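Local coordinates for endoglucanase FnCel5A (Fervidobacterium nodosum, PDB 3NCO), which probably hydrolyses internal beta-1,4-glucosidic bonds of cellulose, as a family 5 glycoside hydrolase with a TIM-barrel fold, at residues G163-T168 / R172-D177; L190-V193 / N197-V200. All blocks are in the same frame, centred on the assembly; numbering follows the deposited sequence.

Contact 1 (G163-T168 / R172-D177); sequences GEIRKT and RIVIID
Arg166 reaches from the helix to the backbone of Arg172 and grips its carbonyl oxygen with two nitrogens. The bond from Arg166 NH1 to Arg172 O is 2.7 Å long, with an N-H...O angle of 154°, and uses a lone pair in the carbonyl plane. Arg166 NH2 also donates to Arg172 O, at 3.1 Å, and is tilted 20° from that plane. The oxygen lies at the guanidinium edge, nearly coplanar with the group. The two bonds help to hold the guanidinium's orientation, together with outside partners: NE forms a salt bridge with Asp195 and NH1 also donates to Asn169 O. CG stands beside the backbone N, and the chain bends at chi2 (-89°), which brings the guanidinium round to the loop that enters the strand.

The two segments belong to a right-handed beta-alpha-beta unit of the TIM barrel. Residues 163-168 lie toward the C-terminal end of helix 151-168, and a short turn leads into strand 174-177. An alanine in place of Arg166 would probably leave Arg172 O without both of these donors and remove the charge that pairs with Asp195.

The apolar part of the contact lies next to the polar grip. Ile165 and Val174 reach toward each other tip to tip, with Ile165 CG2 3.9 Å from Val174 CG2. Val174 CG2 also lies 3.9 Å from Arg166 NH2, meeting the guanidinium obliquely. Ile165 packs further on Phe139 of the preceding strand and on Trp123 of helix 112-130. The side chain of Arg172 turns to other partners, including Asn169 and the carbonyl of Leu137.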
ATOM      1  N   GLY A 163      -4.654  -0.083 -19.316  1.00 18.20           N
ATOM      2  CA  GLY A 163      -5.512   0.003 -20.505  1.00 19.29           C
ATOM      3  C   GLY A 163      -6.921  -0.514 -20.259  1.00 20.92           C
ATOM      4  O   GLY A 163      -7.937   0.137 -20.654  1.00 21.11           O
ATOM      5  N   GLU A 164      -7.030  -1.672 -19.597  1.00 19.80           N
ATOM      6  CA  GLU A 164      -8.355  -2.226 -19.294  1.00 20.86           C
ATOM      7  C   GLU A 164      -9.076  -1.387 -18.243  1.00 21.11           C
ATOM      8  O   GLU A 164     -10.283  -1.149 -18.339  1.00 22.65           O
ATOM      9  CB  GLU A 164      -8.233  -3.669 -18.813  1.00 22.69           C
ATOM     10  CG  GLU A 164      -7.912  -4.622 -19.980  1.00 26.96           C
ATOM     11  CD  GLU A 164      -9.040  -4.684 -20.999  1.00 32.06           C
ATOM     12  OE1 GLU A 164     -10.221  -4.493 -20.642  1.00 35.17           O
ATOM     13  OE2 GLU A 164      -8.735  -4.928 -22.176  1.00 37.78           O
ATOM     14  N   ILE A 165      -8.347  -0.929 -17.232  1.00 17.53           N
ATOM     15  CA  ILE A 165      -8.973  -0.036 -16.253  1.00 18.42           C
ATOM     16  C   ILE A 165      -9.542   1.212 -16.926  1.00 18.99           C
ATOM     17  O   ILE A 165     -10.685   1.635 -16.626  1.00 20.65           O
ATOM     18  CB  ILE A 165      -7.955   0.368 -15.140  1.00 16.79           C
ATOM     19  CG1 ILE A 165      -7.579  -0.862 -14.275  1.00 16.65           C
ATOM     20  CG2 ILE A 165      -8.478   1.567 -14.279  1.00 18.75           C
ATOM     21  CD1 ILE A 165      -6.394  -0.633 -13.286  1.00 17.36           C
ATOM     22  N   ARG A 166      -8.745   1.816 -17.806  1.00 19.18           N
ATOM     23  CA  ARG A 166      -9.109   3.107 -18.405  1.00 19.03           C
ATOM     24  C   ARG A 166     -10.335   3.048 -19.319  1.00 19.96           C
ATOM     25  O   ARG A 166     -10.929   4.092 -19.597  1.00 20.70           O
ATOM     26  CB  ARG A 166      -7.885   3.722 -19.102  1.00 18.85           C
ATOM     27  CG  ARG A 166      -6.873   4.213 -18.120  1.00 21.42           C
ATOM     28  CD  ARG A 166      -7.123   5.614 -17.723  1.00 20.08           C
ATOM     29  NE  ARG A 166      -6.154   6.071 -16.712  1.00 19.87           N
ATOM     30  CZ  ARG A 166      -6.398   6.210 -15.414  1.00 19.01           C
ATOM     31  NH1 ARG A 166      -7.565   5.939 -14.872  1.00 18.32           N
ATOM     32  NH2 ARG A 166      -5.421   6.634 -14.654  1.00 15.97           N
ATOM     33  N   LYS A 167     -10.703   1.846 -19.769  1.00 20.65           N
ATOM     34  CA  LYS A 167     -11.856   1.659 -20.649  1.00 21.70           C
ATOM     35  C   LYS A 167     -13.149   2.090 -19.928  1.00 21.59           C
ATOM     36  O   LYS A 167     -14.034   2.694 -20.531  1.00 23.11           O
ATOM     37  CB  LYS A 167     -11.973   0.197 -21.116  1.00 23.08           C
ATOM     38  CG  LYS A 167     -10.993  -0.157 -22.214  1.00 26.19           C
ATOM     39  CD  LYS A 167     -11.194  -1.567 -22.705  1.00 31.14           C
ATOM     40  CE  LYS A 167     -10.158  -1.915 -23.756  1.00 35.26           C
ATOM     41  NZ  LYS A 167     -10.359  -3.344 -24.160  1.00 38.67           N
ATOM     42  N   THR A 168     -13.235   1.764 -18.641  1.00 20.80           N
ATOM     43  CA  THR A 168     -14.407   2.055 -17.828  1.00 20.85           C
ATOM     44  C   THR A 168     -14.181   3.189 -16.797  1.00 20.92           C
ATOM     45  O   THR A 168     -15.137   3.776 -16.305  1.00 21.44           O
ATOM     46  CB  THR A 168     -14.859   0.796 -17.045  1.00 20.82           C
ATOM     47  OG1 THR A 168     -13.747   0.230 -16.348  1.00 21.50           O
ATOM     48  CG2 THR A 168     -15.477  -0.254 -17.988  1.00 22.42           C
ATOM     49  N   ARG A 172      -9.838   7.882 -13.057  1.00 16.81           N
ATOM     50  CA  ARG A 172      -9.599   7.443 -11.682  1.00 17.69           C
ATOM     51  C   ARG A 172      -8.118   7.307 -11.424  1.00 17.07           C
ATOM     52  O   ARG A 172      -7.356   6.813 -12.278  1.00 17.65           O
ATOM     53  CB  ARG A 172     -10.267   6.102 -11.378  1.00 16.90           C
ATOM     54  CG  ARG A 172     -10.316   5.813  -9.845  1.00 18.50           C
ATOM     55  CD  ARG A 172     -11.042   4.492  -9.568  1.00 17.53           C
ATOM     56  NE  ARG A 172     -12.439   4.554 -10.073  1.00 15.75           N
ATOM     57  CZ  ARG A 172     -13.445   5.225  -9.488  1.00 20.46           C
ATOM     58  NH1 ARG A 172     -13.252   5.867  -8.324  1.00 20.32           N
ATOM     59  NH2 ARG A 172     -14.633   5.232 -10.072  1.00 20.47           N
ATOM     60  N   ILE A 173      -7.717   7.738 -10.243  1.00 17.14           N
ATOM     61  CA  ILE A 173      -6.321   7.560  -9.863  1.00 17.42           C
ATOM     62  C   ILE A 173      -5.926   6.066  -9.859  1.00 16.46           C
ATOM     63  O   ILE A 173      -6.611   5.239  -9.247  1.00 18.07           O
ATOM     64  CB  ILE A 173      -6.049   8.176  -8.516  1.00 17.43           C
ATOM     65  CG1 ILE A 173      -6.145   9.707  -8.604  1.00 21.20           C
ATOM     66  CG2 ILE A 173      -4.655   7.717  -8.011  1.00 18.61           C
ATOM     67  CD1 ILE A 173      -5.029  10.377  -9.367  1.00 20.76           C
ATOM     68  N   VAL A 174      -4.812   5.726 -10.514  1.00 16.89           N
ATOM     69  CA  VAL A 174      -4.288   4.374 -10.439  1.00 15.28           C
ATOM     70  C   VAL A 174      -2.865   4.478  -9.892  1.00 16.54           C
ATOM     71  O   VAL A 174      -2.038   5.269 -10.417  1.00 16.44           O
ATOM     72  CB  VAL A 174      -4.281   3.708 -11.840  1.00 16.04           C
ATOM     73  CG1 VAL A 174      -3.481   2.325 -11.851  1.00 15.98           C
ATOM     74  CG2 VAL A 174      -5.735   3.585 -12.317  1.00 17.87           C
ATOM     75  N   ILE A 175      -2.572   3.691  -8.853  1.00 15.66           N
ATOM     76  CA  ILE A 175      -1.265   3.744  -8.183  1.00 15.29           C
ATOM     77  C   ILE A 175      -0.403   2.624  -8.743  1.00 15.04           C
ATOM     78  O   ILE A 175      -0.836   1.468  -8.779  1.00 16.54           O
ATOM     79  CB  ILE A 175      -1.431   3.561  -6.660  1.00 16.27           C
ATOM     80  CG1 ILE A 175      -2.072   4.831  -6.089  1.00 14.75           C
ATOM     81  CG2 ILE A 175      -0.083   3.311  -5.929  1.00 13.73           C
ATOM     82  CD1 ILE A 175      -2.821   4.568  -4.823  1.00 16.06           C
ATOM     83  N   ILE A 176       0.800   3.012  -9.164  1.00 15.18           N
ATOM     84  CA  ILE A 176       1.793   2.103  -9.742  1.00 16.12           C
ATOM     85  C   ILE A 176       2.948   1.848  -8.765  1.00 16.24           C
ATOM     86  O   ILE A 176       3.663   2.785  -8.373  1.00 15.82           O
ATOM     87  CB  ILE A 176       2.405   2.726 -11.063  1.00 17.48           C
ATOM     88  CG1 ILE A 176       1.296   3.193 -11.986  1.00 19.14           C
ATOM     89  CG2 ILE A 176       3.365   1.772 -11.744  1.00 17.24           C
ATOM     90  CD1 ILE A 176       0.221   2.146 -12.301  1.00 22.15           C
ATOM     91  N   ASP A 177       3.115   0.597  -8.349  1.00 13.82           N
ATOM     92  CA  ASP A 177       4.201   0.233  -7.423  1.00 13.30           C
ATOM     93  C   ASP A 177       5.548   0.138  -8.100  1.00 15.96           C
ATOM     94  O   ASP A 177       5.678  -0.338  -9.190  1.00 15.22           O
ATOM     95  CB  ASP A 177       3.926  -1.136  -6.767  1.00 13.73           C
ATOM     96  CG  ASP A 177       2.799  -1.035  -5.649  1.00 13.74           C
ATOM     97  OD1 ASP A 177       1.771  -0.347  -5.904  1.00 16.09           O
ATOM     98  OD2 ASP A 177       2.918  -1.697  -4.580  1.00 15.34           O
TER

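Contact 2 (L190-V193 / N197-V200); sequences LKLV and NIIV
Leu190 and Val200 meet tip to tip, with Leu190 CD2 3.6 Å from Val200 CG1. Leu190 CD2 also lies 3.9 Å from Val200 CG2, so it sits against the fork of the valine. Leu190 holds CG anti to its backbone N (chi1 -176°), and this extends CD2 toward the strand.

Leu192 fills the next hollow. Its CD2 methyl rests in the notch between the methyls of Ile198 and Val200, side chains that point the same way. Leu192 CD2 is 3.7 Å from Val200 CG2 and 3.9 Å from Ile198 CD1, and the leucine crosses both side chains at a slant. Ile198 CG1 stands between the backbone N and the carbonyl carbon (chi1 57°), and from there CD1 runs out to the leucine. Val193 closes this end more loosely, with Val193 O 4.3 Å from Ile198 CD1.

Here the loop before strand 198-204 folds back over the outer side of that barrel strand. Ile199, between the two contact residues, points the other way. Trp248 of helix 232-252 packs on Leu190, Leu192 and Val200. Trp154 of helix 151-168 packs on Leu190, and Tyr158 of the same helix on Val193. The loop thus fills space between the strand and two barrel helices.

The close side-chain contacts are all methyl to methyl. With no polar bond to set a direction, the fit rests on shape and on burying apolar surface.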
ATOM      1  N   LEU A 190      11.591   1.898 -12.858  1.00 19.51           N
ATOM      2  CA  LEU A 190      10.179   1.994 -13.271  1.00 19.99           C
ATOM      3  C   LEU A 190      10.063   2.878 -14.499  1.00 20.81           C
ATOM      4  O   LEU A 190      10.585   4.005 -14.497  1.00 23.49           O
ATOM      5  CB  LEU A 190       9.363   2.578 -12.117  1.00 20.45           C
ATOM      6  CG  LEU A 190       7.860   2.704 -12.245  1.00 22.90           C
ATOM      7  CD1 LEU A 190       7.198   1.349 -12.557  1.00 18.41           C
ATOM      8  CD2 LEU A 190       7.271   3.348 -10.953  1.00 19.81           C
ATOM      9  N   LYS A 191       9.393   2.373 -15.552  1.00 20.18           N
ATOM     10  CA  LYS A 191       9.109   3.162 -16.765  1.00 20.87           C
ATOM     11  C   LYS A 191       7.651   3.628 -16.725  1.00 20.70           C
ATOM     12  O   LYS A 191       6.739   2.797 -16.622  1.00 19.93           O
ATOM     13  CB  LYS A 191       9.373   2.337 -18.022  1.00 21.05           C
ATOM     14  CG  LYS A 191       9.144   3.097 -19.254  1.00 26.03           C
ATOM     15  CD  LYS A 191       8.982   2.198 -20.472  1.00 34.99           C
ATOM     16  CE  LYS A 191      10.309   1.596 -20.889  1.00 38.76           C
ATOM     17  NZ  LYS A 191      10.024   0.719 -22.067  1.00 41.43           N
ATOM     18  N   LEU A 192       7.441   4.940 -16.811  1.00 19.99           N
ATOM     19  CA  LEU A 192       6.089   5.499 -16.702  1.00 20.52           C
ATOM     20  C   LEU A 192       5.355   5.433 -18.052  1.00 22.39           C
ATOM     21  O   LEU A 192       5.891   4.904 -19.042  1.00 26.28           O
ATOM     22  CB  LEU A 192       6.118   6.897 -16.060  1.00 20.92           C
ATOM     23  CG  LEU A 192       6.638   6.904 -14.622  1.00 19.03           C
ATOM     24  CD1 LEU A 192       6.652   8.314 -14.063  1.00 24.21           C
ATOM     25  CD2 LEU A 192       5.684   6.040 -13.761  1.00 20.10           C
ATOM     26  N   VAL A 193       4.113   5.837 -18.066  1.00 20.70           N
ATOM     27  CA  VAL A 193       3.340   5.952 -19.301  1.00 21.11           C
ATOM     28  C   VAL A 193       2.753   7.356 -19.285  1.00 21.07           C
ATOM     29  O   VAL A 193       2.798   8.032 -18.259  1.00 20.45           O
ATOM     30  CB  VAL A 193       2.222   4.903 -19.367  1.00 22.81           C
ATOM     31  CG1 VAL A 193       2.857   3.490 -19.496  1.00 23.13           C
ATOM     32  CG2 VAL A 193       1.342   4.994 -18.178  1.00 22.06           C
ATOM     33  N   ASN A 197      -3.244  10.624 -14.504  1.00 21.23           N
ATOM     34  CA  ASN A 197      -3.909  10.265 -13.279  1.00 20.67           C
ATOM     35  C   ASN A 197      -3.249   9.057 -12.655  1.00 18.84           C
ATOM     36  O   ASN A 197      -3.948   8.129 -12.212  1.00 19.53           O
ATOM     37  CB  ASN A 197      -5.418  10.046 -13.532  1.00 21.98           C
ATOM     38  CG  ASN A 197      -6.123  11.354 -13.845  1.00 25.38           C
ATOM     39  OD1 ASN A 197      -6.576  11.575 -14.965  1.00 29.10           O
ATOM     40  ND2 ASN A 197      -6.198  12.229 -12.841  1.00 29.81           N
ATOM     41  N   ILE A 198      -1.904   9.037 -12.625  1.00 18.21           N
ATOM     42  CA  ILE A 198      -1.177   7.990 -11.903  1.00 16.78           C
ATOM     43  C   ILE A 198      -0.387   8.572 -10.704  1.00 16.00           C
ATOM     44  O   ILE A 198       0.002   9.743 -10.723  1.00 16.00           O
ATOM     45  CB  ILE A 198      -0.258   7.128 -12.810  1.00 17.73           C
ATOM     46  CG1 ILE A 198       0.762   7.988 -13.561  1.00 17.20           C
ATOM     47  CG2 ILE A 198      -1.121   6.297 -13.787  1.00 18.51           C
ATOM     48  CD1 ILE A 198       1.982   7.108 -14.142  1.00 19.36           C
ATOM     49  N   ILE A 199      -0.153   7.710  -9.716  1.00 15.60           N
ATOM     50  CA  ILE A 199       0.727   8.031  -8.594  1.00 14.38           C
ATOM     51  C   ILE A 199       1.684   6.865  -8.445  1.00 14.70           C
ATOM     52  O   ILE A 199       1.273   5.707  -8.578  1.00 15.72           O
ATOM     53  CB  ILE A 199      -0.129   8.166  -7.302  1.00 12.56           C
ATOM     54  CG1 ILE A 199      -1.040   9.413  -7.431  1.00 15.92           C
ATOM     55  CG2 ILE A 199       0.723   8.314  -6.027  1.00 12.04           C
ATOM     56  CD1 ILE A 199      -2.045   9.564  -6.298  1.00 18.17           C
ATOM     57  N   VAL A 200       2.944   7.158  -8.120  1.00 15.21           N
ATOM     58  CA  VAL A 200       3.903   6.042  -7.979  1.00 14.42           C
ATOM     59  C   VAL A 200       4.033   5.783  -6.492  1.00 13.61           C
ATOM     60  O   VAL A 200       3.995   6.723  -5.676  1.00 15.60           O
ATOM     61  CB  VAL A 200       5.291   6.458  -8.614  1.00 16.09           C
ATOM     62  CG1 VAL A 200       6.405   5.532  -8.179  1.00 16.54           C
ATOM     63  CG2 VAL A 200       5.166   6.512 -10.152  1.00 17.08           C
TER

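In the fold
Contact 1 closes before contact 2 opens along the chain, and their centres lie 10 Å apart on the same side of the chain's centre. Each joins the start of a barrel strand to the chain that leads into it: helix 151-168 for strand 174-177, and a loop for strand 198-204. These two strands are parallel neighbours in the eight-stranded sheet. Probable backbone hydrogen bonds, Val174 N to Asn197 O and Ile176 N to Ile199 O, tie them together. Helix 151-168 borders both contacts. Together they pack one sector of the TIM barrel from its strands out to its helical layer.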